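Local coordinates for protein FKBO (Streptomyces hygroscopicus, PDB 4BPS) that hydrolyses chorismate to (3R,4R)-3,4-dihydroxy-3,4-dihydrobenzoate and pyruvate, a step in the biosynthesis of the immunosuppressants FK506 and FK520, at residues V298-R303 / L335-E340; N88-A93 / T120-L125. One frame throughout, in Å; residues are numbered along the deposited sequence.

Interaction 1 of 2, residues V298-R303 / L335-E340; sequences VYVRRR and LLVEIE. With 3EB (3-(2-carboxyethyl)benzoic acid), chain B.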
loop_
_atom_site.group_PDB
_atom_site.type_symbol
_atom_site.label_atom_id
_atom_site.label_comp_id
_atom_site.label_asym_id
_atom_site.label_seq_id
_atom_site.Cartn_x
_atom_site.Cartn_y
_atom_site.Cartn_z
ATOM N N VAL A 298 -0.615 8.420 -7.015
ATOM C CA VAL A 298 -1.862 9.163 -6.986
ATOM C C VAL A 298 -2.848 8.396 -7.882
ATOM O O VAL A 298 -2.648 8.335 -9.095
ATOM C CB VAL A 298 -1.649 10.615 -7.488
ATOM C CG1 VAL A 298 -2.982 11.370 -7.476
ATOM C CG2 VAL A 298 -0.615 11.334 -6.632
ATOM N N TYR A 299 -3.849 7.784 -7.255
ATOM C CA TYR A 299 -4.819 6.975 -7.968
ATOM C C TYR A 299 -6.017 7.830 -8.290
ATOM O O TYR A 299 -6.534 8.515 -7.395
ATOM C CB TYR A 299 -5.252 5.821 -7.081
ATOM C CG TYR A 299 -4.130 4.973 -6.512
ATOM C CD1 TYR A 299 -3.456 4.038 -7.300
ATOM C CD2 TYR A 299 -3.768 5.062 -5.162
ATOM C CE1 TYR A 299 -2.465 3.219 -6.765
ATOM C CE2 TYR A 299 -2.779 4.250 -4.609
ATOM C CZ TYR A 299 -2.133 3.322 -5.425
ATOM O OH TYR A 299 -1.176 2.474 -4.931
ATOM N N VAL A 300 -6.447 7.820 -9.556
ATOM C CA VAL A 300 -7.509 8.708 -10.016
ATOM C C VAL A 300 -8.537 7.898 -10.779
ATOM O O VAL A 300 -8.204 7.178 -11.732
ATOM C CB VAL A 300 -6.948 9.814 -10.945
ATOM C CG1 VAL A 300 -8.040 10.771 -11.362
ATOM C CG2 VAL A 300 -5.804 10.589 -10.230
ATOM N N ARG A 301 -9.803 8.011 -10.367
ATOM C CA ARG A 301 -10.862 7.175 -10.928
ATOM C C ARG A 301 -11.164 7.467 -12.402
ATOM O O ARG A 301 -11.329 6.528 -13.198
ATOM C CB ARG A 301 -12.136 7.341 -10.091
ATOM C CG ARG A 301 -13.366 6.616 -10.677
ATOM C CD ARG A 301 -14.566 6.730 -9.744
ATOM N NE ARG A 301 -14.338 6.079 -8.460
ATOM C CZ ARG A 301 -14.492 4.768 -8.246
ATOM N NH1 ARG A 301 -14.925 3.957 -9.210
ATOM N NH2 ARG A 301 -14.176 4.267 -7.049
ATOM N N ARG A 302 -11.312 8.747 -12.742
ATOM C CA ARG A 302 -11.709 9.149 -14.096
ATOM C C ARG A 302 -10.543 9.683 -14.911
ATOM O O ARG A 302 -9.787 10.535 -14.436
ATOM C CB ARG A 302 -12.764 10.254 -14.058
ATOM C CG ARG A 302 -14.012 9.896 -13.270
ATOM C CD ARG A 302 -15.173 10.822 -13.663
ATOM N NE ARG A 302 -14.804 12.233 -13.536
ATOM C CZ ARG A 302 -15.534 13.263 -13.967
ATOM N NH1 ARG A 302 -16.703 13.060 -14.580
ATOM N NH2 ARG A 302 -15.084 14.520 -13.808
ATOM N N ARG A 303 -10.387 9.197 -16.146
ATOM C CA ARG A 303 -9.342 9.703 -17.025
ATOM C C ARG A 303 -9.415 11.218 -17.156
ATOM O O ARG A 303 -8.403 11.904 -17.150
ATOM C CB ARG A 303 -9.447 8.996 -18.388
ATOM C CG ARG A 303 -8.625 9.564 -19.512
ATOM C CD ARG A 303 -7.179 9.616 -19.186
ATOM N NE ARG A 303 -6.633 8.290 -18.938
ATOM C CZ ARG A 303 -5.415 8.087 -18.440
ATOM N NH1 ARG A 303 -4.634 9.137 -18.123
ATOM N NH2 ARG A 303 -4.952 6.842 -18.276
ATOM N N LEU A 335 -15.422 7.716 -3.945
ATOM C CA LEU A 335 -14.078 8.263 -3.826
ATOM C C LEU A 335 -13.471 8.346 -5.214
ATOM O O LEU A 335 -13.534 7.388 -5.996
ATOM C CB LEU A 335 -13.220 7.424 -2.875
ATOM C CG LEU A 335 -13.701 7.441 -1.415
ATOM C CD1 LEU A 335 -12.911 6.428 -0.593
ATOM C CD2 LEU A 335 -13.614 8.848 -0.794
ATOM N N LEU A 336 -12.867 9.495 -5.498
ATOM C CA LEU A 336 -12.438 9.845 -6.841
ATOM C C LEU A 336 -10.926 9.899 -7.010
ATOM O O LEU A 336 -10.421 9.970 -8.141
ATOM C CB LEU A 336 -13.016 11.219 -7.199
ATOM C CG LEU A 336 -14.540 11.329 -7.054
ATOM C CD1 LEU A 336 -14.998 12.762 -7.262
ATOM C CD2 LEU A 336 -15.237 10.386 -8.012
ATOM N N VAL A 337 -10.202 9.922 -5.883
ATOM C CA VAL A 337 -8.757 10.113 -5.890
ATOM C C VAL A 337 -8.201 9.651 -4.556
ATOM O O VAL A 337 -8.872 9.787 -3.517
ATOM C CB VAL A 337 -8.409 11.605 -6.136
ATOM C CG1 VAL A 337 -9.088 12.559 -5.110
ATOM C CG2 VAL A 337 -6.876 11.820 -6.167
ATOM N N GLU A 338 -6.992 9.086 -4.561
ATOM C CA GLU A 338 -6.276 8.823 -3.321
ATOM C C GLU A 338 -4.782 9.000 -3.569
ATOM O O GLU A 338 -4.320 8.877 -4.709
ATOM C CB GLU A 338 -6.466 7.398 -2.834
ATOM C CG GLU A 338 -7.796 7.133 -2.244
ATOM C CD GLU A 338 -7.840 5.758 -1.622
ATOM O OE1 GLU A 338 -7.077 4.860 -2.096
ATOM O OE2 GLU A 338 -8.610 5.539 -0.680
ATOM N N ILE A 339 -4.038 9.262 -2.500
ATOM C CA ILE A 339 -2.612 9.476 -2.584
ATOM C C ILE A 339 -1.913 8.683 -1.483
ATOM O O ILE A 339 -2.338 8.733 -0.325
ATOM C CB ILE A 339 -2.263 10.968 -2.428
ATOM C CG1 ILE A 339 -3.079 11.832 -3.391
ATOM C CG2 ILE A 339 -0.768 11.199 -2.644
ATOM C CD1 ILE A 339 -4.147 12.630 -2.744
ATOM N N GLU A 340 -0.843 7.962 -1.844
ATOM C CA GLU A 340 0.040 7.338 -0.874
ATOM C C GLU A 340 1.454 7.885 -1.092
ATOM O O GLU A 340 1.767 8.462 -2.133
ATOM C CB GLU A 340 0.044 5.804 -1.025
ATOM C CG GLU A 340 0.609 5.318 -2.339
ATOM C CD GLU A 340 0.640 3.802 -2.437
ATOM O OE1 GLU A 340 -0.439 3.176 -2.427
ATOM O OE2 GLU A 340 1.764 3.217 -2.523
HETATM C C 3EB B . -10.409 4.824 3.519
HETATM O O 3EB B . -11.150 3.979 4.034
HETATM C CA 3EB B . -10.174 4.881 2.036
HETATM O OAB 3EB B . -8.846 -1.466 2.520
HETATM O OAD 3EB B . -6.632 -1.549 2.634
HETATM C CAE 3EB B . -7.529 3.377 2.175
HETATM C CAF 3EB B . -6.402 2.649 2.537
HETATM C CAG 3EB B . -8.728 2.726 1.883
HETATM C CAH 3EB B . -6.450 1.267 2.601
HETATM C CAL 3EB B . -7.735 -0.899 2.483
HETATM C CAM 3EB B . -8.764 1.334 1.972
HETATM C CAN 3EB B . -7.642 0.596 2.347
HETATM O OXT 3EB B . -9.835 5.750 4.210
HETATM C C2 3EB B . -9.968 3.479 1.425
HETATM O O HOH W 1 -11.585 10.693 -10.696
#

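Interaction 2 of 2, residues N88-A93 / T120-L125; sequences NGIAWA and TNVFQL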
loop_
_atom_site.group_PDB
_atom_site.type_symbol
_atom_site.label_atom_id
_atom_site.label_comp_id
_atom_site.label_asym_id
_atom_site.label_seq_id
_atom_site.Cartn_x
_atom_site.Cartn_y
_atom_site.Cartn_z
ATOM N N ASN A 88 3.898 -21.078 -0.650
ATOM C CA ASN A 88 2.455 -20.859 -0.678
ATOM C C ASN A 88 2.047 -19.724 -1.612
ATOM O O ASN A 88 1.117 -18.972 -1.299
ATOM C CB ASN A 88 1.941 -20.580 0.747
ATOM C CG ASN A 88 2.059 -21.786 1.645
ATOM O OD1 ASN A 88 1.643 -22.889 1.273
ATOM N ND2 ASN A 88 2.624 -21.593 2.829
ATOM N N GLY A 89 2.734 -19.606 -2.753
ATOM C CA GLY A 89 2.444 -18.569 -3.731
ATOM C C GLY A 89 3.114 -17.243 -3.459
ATOM O O GLY A 89 3.013 -16.345 -4.270
ATOM N N ILE A 90 3.758 -17.104 -2.300
ATOM C CA ILE A 90 4.401 -15.848 -1.928
ATOM C C ILE A 90 5.853 -15.897 -2.373
ATOM O O ILE A 90 6.616 -16.758 -1.894
ATOM C CB ILE A 90 4.355 -15.622 -0.399
ATOM C CG1 ILE A 90 2.928 -15.730 0.166
ATOM C CG2 ILE A 90 4.984 -14.264 -0.060
ATOM C CD1 ILE A 90 2.887 -15.867 1.699
ATOM N N ALA A 91 6.247 -14.976 -3.254
ATOM C CA ALA A 91 7.656 -14.786 -3.554
ATOM C C ALA A 91 8.203 -13.765 -2.584
ATOM O O ALA A 91 7.594 -12.711 -2.404
ATOM C CB ALA A 91 7.860 -14.344 -4.994
ATOM N N TRP A 92 9.342 -14.064 -1.965
ATOM C CA TRP A 92 9.895 -13.203 -0.936
ATOM C C TRP A 92 11.402 -13.090 -1.035
ATOM O O TRP A 92 12.088 -13.967 -1.567
ATOM C CB TRP A 92 9.480 -13.714 0.453
ATOM C CG TRP A 92 9.835 -15.154 0.740
ATOM C CD1 TRP A 92 9.042 -16.256 0.535
ATOM C CD2 TRP A 92 11.080 -15.654 1.251
ATOM N NE1 TRP A 92 9.703 -17.399 0.891
ATOM C CE2 TRP A 92 10.949 -17.054 1.353
ATOM C CE3 TRP A 92 12.284 -15.048 1.653
ATOM C CZ2 TRP A 92 11.981 -17.871 1.810
ATOM C CZ3 TRP A 92 13.312 -15.875 2.135
ATOM C CH2 TRP A 92 13.151 -17.266 2.193
ATOM N N ALA A 93 11.895 -11.975 -0.504
ATOM C CA ALA A 93 13.326 -11.751 -0.316
ATOM C C ALA A 93 13.501 -11.117 1.049
ATOM O O ALA A 93 12.685 -10.272 1.450
ATOM C CB ALA A 93 13.884 -10.816 -1.392
ATOM N N THR A 120 -3.738 -15.538 5.508
ATOM C CA THR A 120 -3.233 -16.574 6.416
ATOM C C THR A 120 -1.801 -16.943 6.052
ATOM O O THR A 120 -0.938 -17.080 6.912
ATOM C CB THR A 120 -4.119 -17.814 6.378
ATOM O OG1 THR A 120 -5.379 -17.538 7.006
ATOM C CG2 THR A 120 -3.464 -18.984 7.121
ATOM N N ASN A 121 -1.567 -17.112 4.761
ATOM C CA ASN A 121 -0.247 -17.510 4.299
ATOM C C ASN A 121 0.786 -16.399 4.552
ATOM O O ASN A 121 1.924 -16.693 4.934
ATOM C CB ASN A 121 -0.280 -17.915 2.826
ATOM C CG ASN A 121 -1.012 -19.229 2.619
ATOM O OD1 ASN A 121 -1.112 -20.032 3.544
ATOM N ND2 ASN A 121 -1.560 -19.431 1.440
ATOM N N VAL A 122 0.392 -15.138 4.384
ATOM C CA VAL A 122 1.275 -14.018 4.716
ATOM C C VAL A 122 1.626 -14.004 6.211
ATOM O O VAL A 122 2.815 -13.916 6.590
ATOM C CB VAL A 122 0.656 -12.685 4.272
ATOM C CG1 VAL A 122 1.433 -11.493 4.820
ATOM C CG2 VAL A 122 0.567 -12.603 2.745
ATOM N N PHE A 123 0.617 -14.089 7.076
ATOM C CA PHE A 123 0.881 -14.091 8.515
ATOM C C PHE A 123 1.757 -15.278 8.883
ATOM O O PHE A 123 2.693 -15.152 9.686
ATOM C CB PHE A 123 -0.405 -14.123 9.332
ATOM C CG PHE A 123 -1.274 -12.891 9.201
ATOM C CD1 PHE A 123 -0.771 -11.605 9.364
ATOM C CD2 PHE A 123 -2.628 -13.030 8.957
ATOM C CE1 PHE A 123 -1.601 -10.497 9.270
ATOM C CE2 PHE A 123 -3.462 -11.923 8.832
ATOM C CZ PHE A 123 -2.948 -10.659 8.996
ATOM N N GLN A 124 1.465 -16.453 8.318
ATOM C CA GLN A 124 2.264 -17.630 8.635
ATOM C C GLN A 124 3.704 -17.503 8.170
ATOM O O GLN A 124 4.603 -17.938 8.878
ATOM C CB GLN A 124 1.615 -18.866 8.035
ATOM C CG GLN A 124 2.378 -20.145 8.342
ATOM C CD GLN A 124 2.725 -20.338 9.848
ATOM O OE1 GLN A 124 1.897 -20.103 10.726
ATOM N NE2 GLN A 124 3.957 -20.766 10.134
ATOM N N LEU A 125 3.934 -16.932 6.981
ATOM C CA LEU A 125 5.290 -16.762 6.480
ATOM C C LEU A 125 6.075 -15.781 7.364
ATOM O O LEU A 125 7.242 -15.999 7.687
ATOM C CB LEU A 125 5.288 -16.245 5.034
ATOM C CG LEU A 125 6.685 -16.169 4.401
ATOM C CD1 LEU A 125 7.235 -17.564 4.149
ATOM C CD2 LEU A 125 6.637 -15.349 3.106
HETATM O O HOH W 2 3.141 -19.210 4.260
HETATM O O HOH W 3 -1.199 -17.607 -0.928
HETATM O O HOH W 4 -0.827 -22.851 2.759
#

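Interaction 1 of 2, residues V298-R303 / L335-E340
Tyr299 and Glu340 meet through their polar ends: the phenol OH donates to Glu340 OE1 over 2.7 Å. The oxygen lies in the ring plane, at the ring's edge, but is itself approached from above its carboxylate plane, and the two planes stand 76° apart. Thr180 OG1 also hydrogen-bonds to OE1, while OE2 pairs with Lys297 and Trp138, so this buried carboxylate has partners on both oxygens. A phenylalanine in place of Tyr299 keeps the ring but lacks the hydroxyl, so Glu340 would probably be less firmly held, OE1 relying on Thr180 and OE2 on Lys297 and Trp138.

Arg301 grips the other end. Its CG is anti to the backbone N and its chain bends at chi3 (-63°), which turns NE's neighbour CZ aside while NE reaches Leu335 O at 2.9 Å, nearly straight (167°) and with the oxygen in the guanidinium plane. NH2 adds a weak bond to the same oxygen, its stronger partner being Asn145. Arg301 CD also rests 4.1 Å from Leu336 CD2.

Between these ends the strands pair antiparallel: Tyr299 and Glu338 exchange N-H...O bonds of 2.8 Å (Tyr299 N to Glu338 O) and 2.9 Å (Glu338 N to Tyr299 O). The face bearing Val298, Val300, Val337 and Ile339 is apolar, with Val298 and Ile339 side by side (CG2 to CG2, 4.0 Å), and is covered by helices 259-274 and 306-314. On the other face Glu338, the proton acceptor, extends beyond CG until OE2 lies 3.2 Å from CA of the bound 3-(2-carboxyethyl)benzoic acid. That carboxylate and its ligand contact place the pair of strands in the chorismatase active site, while the helix-covered sheet is consistent with the YjgF fold.

Interaction 2 of 2, residues N88-A93 / T120-L125
Apolar contacts carry the buried part of this interface, where Ile90 and Leu125 reach toward each other tip to tip, CG2 to CD2 at 3.7 Å. Leu125 CG is anti to the backbone N (chi1 -175°), which carries it toward the strand. From there CD2 also touches Trp92 CD1 at 3.6 Å; the two side chains cross obliquely, and the indole NE1 is hydrogen-bonded to Asp87 OD2. The other branch of Ile90 ends in CD1, which lies 3.5 Å from Asn121 O and 4.1 Å from Val122 CG2. Strand 90-93 and helix 120-125 thus pack as two layers, their axes 10.5 Å apart and 29° from parallel, in the alpha/beta arrangement of a YjgF-like fold with the helix laid against its sheet.

Direct packing continues at the exposed end, where the Asn88 and Asn121 amides stack with planes 14° apart, Asn88 CB being 3.7 Å from Asn121 CG. The polar contacts between these two residues run through water. One water accepts from Asn88 ND2 and donates to Asn121 O; a second accepts from Asn121 ND2 and donates to Asn88 O, at 2.7 Å from that oxygen. A third donates to Asn121 OD1 and, weakly, to Asn88 OD1.

Overall arrangement
Interaction 2 is complete along the chain before interaction 1 begins, and the two lie on opposite sides of the chain's centre. Their centres are 29 Å apart and their nearest atoms about 16 Å, without touching. They belong to separate sheets: strand 90-94 runs in the sheet that includes strands 98-105 and 178-184, against helix 112-129, whereas strands 296-300 and 337-343 are neighbours in the sheet formed by later strands. Interaction 1 holds the catalytic Glu338; in interaction 2, the side chain of Val122 is about 13 Å from the bound ligand. The ligand pocket nevertheless draws on both sheets, since Ala179 and Thr180 come from strand 178-184.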